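Local coordinates for protein separin (Saccharomyces cerevisiae, PDB 5U1T) that cleaves the cohesin subunit Scc1 at the onset of anaphase as a caspase-like cysteine protease, so that sister chromatids can separate, at residues Ile1233-Pro1247 / Phe1369-Ser1381. Sequence-based numbering, arbitrary orientation.
Sequences IENSWFNGVQGFFSP and FPWECLSFLKDLS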
loop_
_atom_site.group_PDB
_atom_site.type_symbol
_atom_site.label_atom_id
_atom_site.label_comp_id
_atom_site.label_asym_id
_atom_site.label_seq_id
_atom_site.Cartn_x
_atom_site.Cartn_y
_atom_site.Cartn_z
ATOM N N ILE A 1233 23.687 24.665 43.145
ATOM C CA ILE A 1233 22.613 23.717 43.352
ATOM C C ILE A 1233 22.454 23.416 44.844
ATOM O O ILE A 1233 21.350 23.535 45.373
ATOM C CB ILE A 1233 22.854 22.441 42.522
ATOM C CG1 ILE A 1233 22.431 22.719 41.073
ATOM C CG2 ILE A 1233 22.086 21.265 43.101
ATOM C CD1 ILE A 1233 22.972 21.755 40.033
ATOM N N GLU A 1234 23.550 23.069 45.518
ATOM C CA GLU A 1234 23.550 22.859 46.974
ATOM C C GLU A 1234 22.909 23.986 47.752
ATOM O O GLU A 1234 22.158 23.764 48.695
ATOM C CB GLU A 1234 24.971 22.693 47.493
ATOM C CG GLU A 1234 25.424 21.279 47.581
ATOM C CD GLU A 1234 26.852 21.183 48.030
ATOM O OE1 GLU A 1234 27.130 21.707 49.126
ATOM O OE2 GLU A 1234 27.685 20.601 47.294
ATOM N N ASN A 1235 23.237 25.204 47.347
ATOM C CA ASN A 1235 22.901 26.392 48.116
ATOM C C ASN A 1235 21.608 27.047 47.634
ATOM O O ASN A 1235 21.285 28.154 48.041
ATOM C CB ASN A 1235 24.066 27.402 48.056
ATOM C CG ASN A 1235 25.382 26.845 48.654
ATOM O OD1 ASN A 1235 25.369 26.084 49.629
ATOM N ND2 ASN A 1235 26.515 27.234 48.069
ATOM N N SER A 1236 20.872 26.367 46.765
ATOM C CA SER A 1236 19.622 26.904 46.249
ATOM C C SER A 1236 18.504 25.905 46.384
ATOM O O SER A 1236 17.446 26.195 46.953
ATOM C CB SER A 1236 19.748 27.296 44.783
ATOM O OG SER A 1236 20.435 28.520 44.650
ATOM N N TRP A 1237 18.752 24.749 45.821
ATOM C CA TRP A 1237 17.767 23.723 45.739
ATOM C C TRP A 1237 17.343 23.048 47.010
ATOM O O TRP A 1237 16.233 22.586 47.086
ATOM C CB TRP A 1237 18.221 22.709 44.717
ATOM C CG TRP A 1237 18.327 23.288 43.385
ATOM C CD1 TRP A 1237 18.208 24.572 43.075
ATOM C CD2 TRP A 1237 18.552 22.599 42.168
ATOM N NE1 TRP A 1237 18.353 24.754 41.739
ATOM C CE2 TRP A 1237 18.560 23.541 41.159
ATOM C CE3 TRP A 1237 18.748 21.269 41.837
ATOM C CZ2 TRP A 1237 18.761 23.204 39.848
ATOM C CZ3 TRP A 1237 18.942 20.943 40.545
ATOM C CH2 TRP A 1237 18.952 21.895 39.566
ATOM N N PHE A 1238 18.202 22.981 48.010
ATOM C CA PHE A 1238 17.824 22.303 49.237
ATOM C C PHE A 1238 17.857 23.185 50.455
ATOM O O PHE A 1238 18.185 22.739 51.536
ATOM C CB PHE A 1238 18.723 21.111 49.456
ATOM C CG PHE A 1238 18.943 20.311 48.238
ATOM C CD1 PHE A 1238 19.811 20.730 47.287
ATOM C CD2 PHE A 1238 18.264 19.146 48.045
ATOM C CE1 PHE A 1238 20.006 19.996 46.158
ATOM C CE2 PHE A 1238 18.459 18.403 46.919
ATOM C CZ PHE A 1238 19.333 18.831 45.976
ATOM N N ASN A 1239 17.492 24.440 50.284
ATOM C CA ASN A 1239 17.545 25.353 51.390
ATOM C C ASN A 1239 16.614 24.899 52.476
ATOM O O ASN A 1239 15.409 24.935 52.342
ATOM C CB ASN A 1239 17.277 26.785 50.948
ATOM C CG ASN A 1239 16.090 26.892 50.049
ATOM O OD1 ASN A 1239 15.541 25.885 49.607
ATOM N ND2 ASN A 1239 15.677 28.112 49.769
ATOM N N GLY A 1240 17.209 24.411 53.546
ATOM C CA GLY A 1240 16.456 23.970 54.687
ATOM C C GLY A 1240 16.170 22.502 54.770
ATOM O O GLY A 1240 15.695 22.044 55.784
ATOM N N VAL A 1241 16.471 21.748 53.727
ATOM C CA VAL A 1241 16.150 20.336 53.753
ATOM C C VAL A 1241 17.257 19.378 53.383
ATOM O O VAL A 1241 16.987 18.288 52.932
ATOM C CB VAL A 1241 14.932 20.041 52.883
ATOM C CG1 VAL A 1241 13.681 20.545 53.550
ATOM C CG2 VAL A 1241 15.087 20.694 51.533
ATOM N N GLN A 1242 18.494 19.777 53.589
ATOM C CA GLN A 1242 19.591 18.898 53.283
ATOM C C GLN A 1242 19.549 17.748 54.257
ATOM O O GLN A 1242 20.154 16.732 54.037
ATOM C CB GLN A 1242 20.910 19.619 53.400
ATOM C CG GLN A 1242 21.068 20.785 52.468
ATOM C CD GLN A 1242 22.491 21.246 52.394
ATOM O OE1 GLN A 1242 23.331 20.771 53.120
ATOM N NE2 GLN A 1242 22.766 22.175 51.511
ATOM N N GLY A 1243 18.849 17.940 55.359
ATOM C CA GLY A 1243 18.678 16.907 56.366
ATOM C C GLY A 1243 17.812 15.722 55.973
ATOM O O GLY A 1243 17.838 14.682 56.645
ATOM N N PHE A 1244 17.047 15.879 54.886
ATOM C CA PHE A 1244 16.239 14.805 54.323
ATOM C C PHE A 1244 17.178 13.685 53.873
ATOM O O PHE A 1244 16.813 12.508 53.874
ATOM C CB PHE A 1244 15.399 15.342 53.153
ATOM C CG PHE A 1244 14.287 14.416 52.685
ATOM C CD1 PHE A 1244 13.098 14.323 53.396
ATOM C CD2 PHE A 1244 14.420 13.681 51.519
ATOM C CE1 PHE A 1244 12.076 13.500 52.965
ATOM C CE2 PHE A 1244 13.394 12.857 51.074
ATOM C CZ PHE A 1244 12.221 12.768 51.794
ATOM N N PHE A 1245 18.401 14.067 53.513
ATOM C CA PHE A 1245 19.406 13.115 53.056
ATOM C C PHE A 1245 20.257 12.545 54.185
ATOM O O PHE A 1245 21.058 11.628 53.964
ATOM C CB PHE A 1245 20.318 13.774 52.023
ATOM C CG PHE A 1245 19.653 14.007 50.719
ATOM C CD1 PHE A 1245 19.597 12.986 49.770
ATOM C CD2 PHE A 1245 19.049 15.226 50.448
ATOM C CE1 PHE A 1245 18.966 13.184 48.566
ATOM C CE2 PHE A 1245 18.415 15.443 49.250
ATOM C CZ PHE A 1245 18.371 14.427 48.301
ATOM N N SER A 1246 20.087 13.087 55.385
ATOM C CA SER A 1246 20.977 12.744 56.482
ATOM C C SER A 1246 20.869 11.272 56.875
ATOM O O SER A 1246 19.765 10.722 57.025
ATOM C CB SER A 1246 20.714 13.633 57.701
ATOM O OG SER A 1246 21.250 13.048 58.870
ATOM N N PRO A 1247 22.031 10.626 57.031
ATOM C CA PRO A 1247 22.120 9.222 57.419
ATOM C C PRO A 1247 21.882 9.011 58.905
ATOM O O PRO A 1247 21.886 7.859 59.323
ATOM C CB PRO A 1247 23.551 8.855 57.043
ATOM C CG PRO A 1247 24.289 10.128 57.166
ATOM C CD PRO A 1247 23.352 11.194 56.715
ATOM N N PHE A 1369 23.360 14.426 36.535
ATOM C CA PHE A 1369 23.929 15.186 37.655
ATOM C C PHE A 1369 24.733 14.282 38.583
ATOM O O PHE A 1369 24.280 13.210 38.971
ATOM C CB PHE A 1369 22.834 15.914 38.448
ATOM C CG PHE A 1369 22.305 17.141 37.765
ATOM C CD1 PHE A 1369 23.014 18.336 37.801
ATOM C CD2 PHE A 1369 21.086 17.104 37.073
ATOM C CE1 PHE A 1369 22.520 19.488 37.158
ATOM C CE2 PHE A 1369 20.588 18.250 36.422
ATOM C CZ PHE A 1369 21.310 19.441 36.471
ATOM N N PRO A 1370 25.945 14.715 38.931
ATOM C CA PRO A 1370 26.777 13.974 39.881
ATOM C C PRO A 1370 26.321 14.227 41.317
ATOM O O PRO A 1370 27.036 14.865 42.087
ATOM C CB PRO A 1370 28.173 14.539 39.629
ATOM C CG PRO A 1370 27.918 15.942 39.174
ATOM C CD PRO A 1370 26.619 15.918 38.416
ATOM N N TRP A 1371 25.135 13.730 41.660
ATOM C CA TRP A 1371 24.526 13.992 42.957
ATOM C C TRP A 1371 25.468 13.649 44.102
ATOM O O TRP A 1371 25.582 14.394 45.080
ATOM C CB TRP A 1371 23.218 13.211 43.115
ATOM C CG TRP A 1371 22.180 13.597 42.127
ATOM C CD1 TRP A 1371 21.733 12.848 41.080
ATOM C CD2 TRP A 1371 21.465 14.836 42.068
ATOM N NE1 TRP A 1371 20.789 13.536 40.386
ATOM C CE2 TRP A 1371 20.602 14.760 40.964
ATOM C CE3 TRP A 1371 21.459 16.000 42.850
ATOM C CZ2 TRP A 1371 19.739 15.804 40.614
ATOM C CZ3 TRP A 1371 20.598 17.042 42.496
ATOM C CH2 TRP A 1371 19.759 16.932 41.391
ATOM N N GLU A 1372 26.157 12.525 43.950
ATOM C CA GLU A 1372 26.980 11.971 45.007
ATOM C C GLU A 1372 28.117 12.908 45.400
ATOM O O GLU A 1372 28.771 12.693 46.403
ATOM C CB GLU A 1372 27.533 10.603 44.588
ATOM C CG GLU A 1372 26.449 9.551 44.303
ATOM C CD GLU A 1372 25.957 9.541 42.839
ATOM O OE1 GLU A 1372 26.200 10.524 42.106
ATOM O OE2 GLU A 1372 25.334 8.538 42.423
ATOM N N CYS A 1373 28.336 13.973 44.642
ATOM C CA CYS A 1373 29.418 14.876 44.986
ATOM C C CYS A 1373 28.958 16.163 45.679
ATOM O O CYS A 1373 29.783 16.987 46.081
ATOM C CB CYS A 1373 30.229 15.168 43.734
ATOM S SG CYS A 1373 31.119 13.628 43.208
ATOM N N LEU A 1374 27.648 16.322 45.852
ATOM C CA LEU A 1374 27.127 17.370 46.735
ATOM C C LEU A 1374 27.690 17.177 48.157
ATOM O O LEU A 1374 27.876 16.040 48.612
ATOM C CB LEU A 1374 25.596 17.361 46.739
ATOM C CG LEU A 1374 24.995 17.716 45.377
ATOM C CD1 LEU A 1374 23.477 17.844 45.430
ATOM C CD2 LEU A 1374 25.627 18.980 44.842
ATOM N N SER A 1375 27.974 18.278 48.849
ATOM C CA SER A 1375 28.701 18.198 50.122
ATOM C C SER A 1375 27.989 17.339 51.182
ATOM O O SER A 1375 28.650 16.694 52.002
ATOM C CB SER A 1375 28.956 19.594 50.683
ATOM O OG SER A 1375 27.735 20.221 51.028
ATOM N N PHE A 1376 26.658 17.308 51.141
ATOM C CA PHE A 1376 25.906 16.466 52.056
ATOM C C PHE A 1376 25.719 15.031 51.554
ATOM O O PHE A 1376 25.083 14.229 52.216
ATOM C CB PHE A 1376 24.545 17.098 52.364
ATOM C CG PHE A 1376 23.666 17.340 51.152
ATOM C CD1 PHE A 1376 22.785 16.364 50.708
ATOM C CD2 PHE A 1376 23.680 18.568 50.497
ATOM C CE1 PHE A 1376 21.950 16.595 49.590
ATOM C CE2 PHE A 1376 22.854 18.805 49.382
ATOM C CZ PHE A 1376 21.988 17.823 48.936
ATOM N N LEU A 1377 26.276 14.703 50.392
ATOM C CA LEU A 1377 26.220 13.321 49.900
ATOM C C LEU A 1377 27.603 12.679 49.801
ATOM O O LEU A 1377 27.723 11.470 49.943
ATOM C CB LEU A 1377 25.525 13.253 48.535
ATOM C CG LEU A 1377 24.029 13.575 48.557
ATOM C CD1 LEU A 1377 23.369 13.294 47.219
ATOM C CD2 LEU A 1377 23.328 12.823 49.691
ATOM N N LYS A 1378 28.636 13.501 49.608
ATOM C CA LYS A 1378 29.961 13.020 49.224
ATOM C C LYS A 1378 30.639 12.070 50.220
ATOM O O LYS A 1378 31.546 11.321 49.846
ATOM C CB LYS A 1378 30.879 14.215 48.932
ATOM C CG LYS A 1378 31.485 14.888 50.116
ATOM C CD LYS A 1378 31.974 16.268 49.706
ATOM C CE LYS A 1378 32.597 17.026 50.900
ATOM N NZ LYS A 1378 32.614 18.539 50.737
ATOM N N ASP A 1379 30.189 12.059 51.467
ATOM C CA ASP A 1379 30.780 11.159 52.449
ATOM C C ASP A 1379 29.889 9.951 52.755
ATOM O O ASP A 1379 30.188 9.174 53.651
ATOM C CB ASP A 1379 31.100 11.924 53.740
ATOM C CG ASP A 1379 32.171 12.998 53.537
ATOM O OD1 ASP A 1379 33.159 12.734 52.810
ATOM O OD2 ASP A 1379 32.031 14.106 54.099
ATOM N N LEU A 1380 28.811 9.781 52.000
ATOM C CA LEU A 1380 27.845 8.715 52.281
ATOM C C LEU A 1380 28.085 7.456 51.444
ATOM O O LEU A 1380 28.535 7.532 50.310
ATOM C CB LEU A 1380 26.404 9.214 52.044
ATOM C CG LEU A 1380 25.773 10.344 52.880
ATOM C CD1 LEU A 1380 24.265 10.172 52.949
ATOM C CD2 LEU A 1380 26.348 10.429 54.267
ATOM N N SER A 1381 27.776 6.294 52.001
ATOM C CA SER A 1381 27.771 5.082 51.199
ATOM C C SER A 1381 26.547 5.051 50.307
ATOM O O SER A 1381 25.431 4.880 50.794
ATOM C CB SER A 1381 27.776 3.840 52.075
ATOM O OG SER A 1381 27.418 2.699 51.308
#
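Phe1376 drives the edge of its ring into the face of Phe1238: CZ lies 3.8 Å above the plane and over the ring centre, and the two planes stand 65° apart, an edge-to-face pair. With Phe1376 CG between the backbone N and the carbonyl carbon (chi1 59°), the ring lies with one face on Leu1374 CB and the opposite face on Gln1242 CB, each offset toward the rim. Phe1245 completes an aromatic cluster, its ring oblique to Phe1376 with centroids 5.1 Å apart.

Beside this aromatic cluster, the carboxylate of Glu1234 grips Ser1375 twice. OE2 accepts from the backbone N of Ser1375 at 2.8 Å, the donor standing 72° out of the carboxylate plane, while OE1 takes the Ser1375 OG hydroxyl. The aliphatic part of the same side chain packs as well, CG lying 3.6 Å from Leu1374 CD2. Cutting Glu1234 back to an alanine is likely to leave the N-H and hydroxyl of Ser1375 without these acceptors and to open a gap beside Leu1374 CD2.

Apolar contacts continue at both ends, with Ile1233 CD1 3.7 Å from Phe1369 CE1 and Pro1247 CG 3.6 Å from Leu1380 CD2. This is structural packing within the peptidase C50 region, away from the probable active-site cysteine. It joins the end of helix 1209-1237, and the loop and 3-10 segment 1242-1244 that follow, to the loop linking parallel strands 1353-1362 and 1382-1385. Pro1247 leads into strand 1248-1249, antiparallel to 1353-1362; helix 1180-1198 packs on Trp1237 and Phe1369, and strand 1146-1152 on Phe1238 and Phe1245.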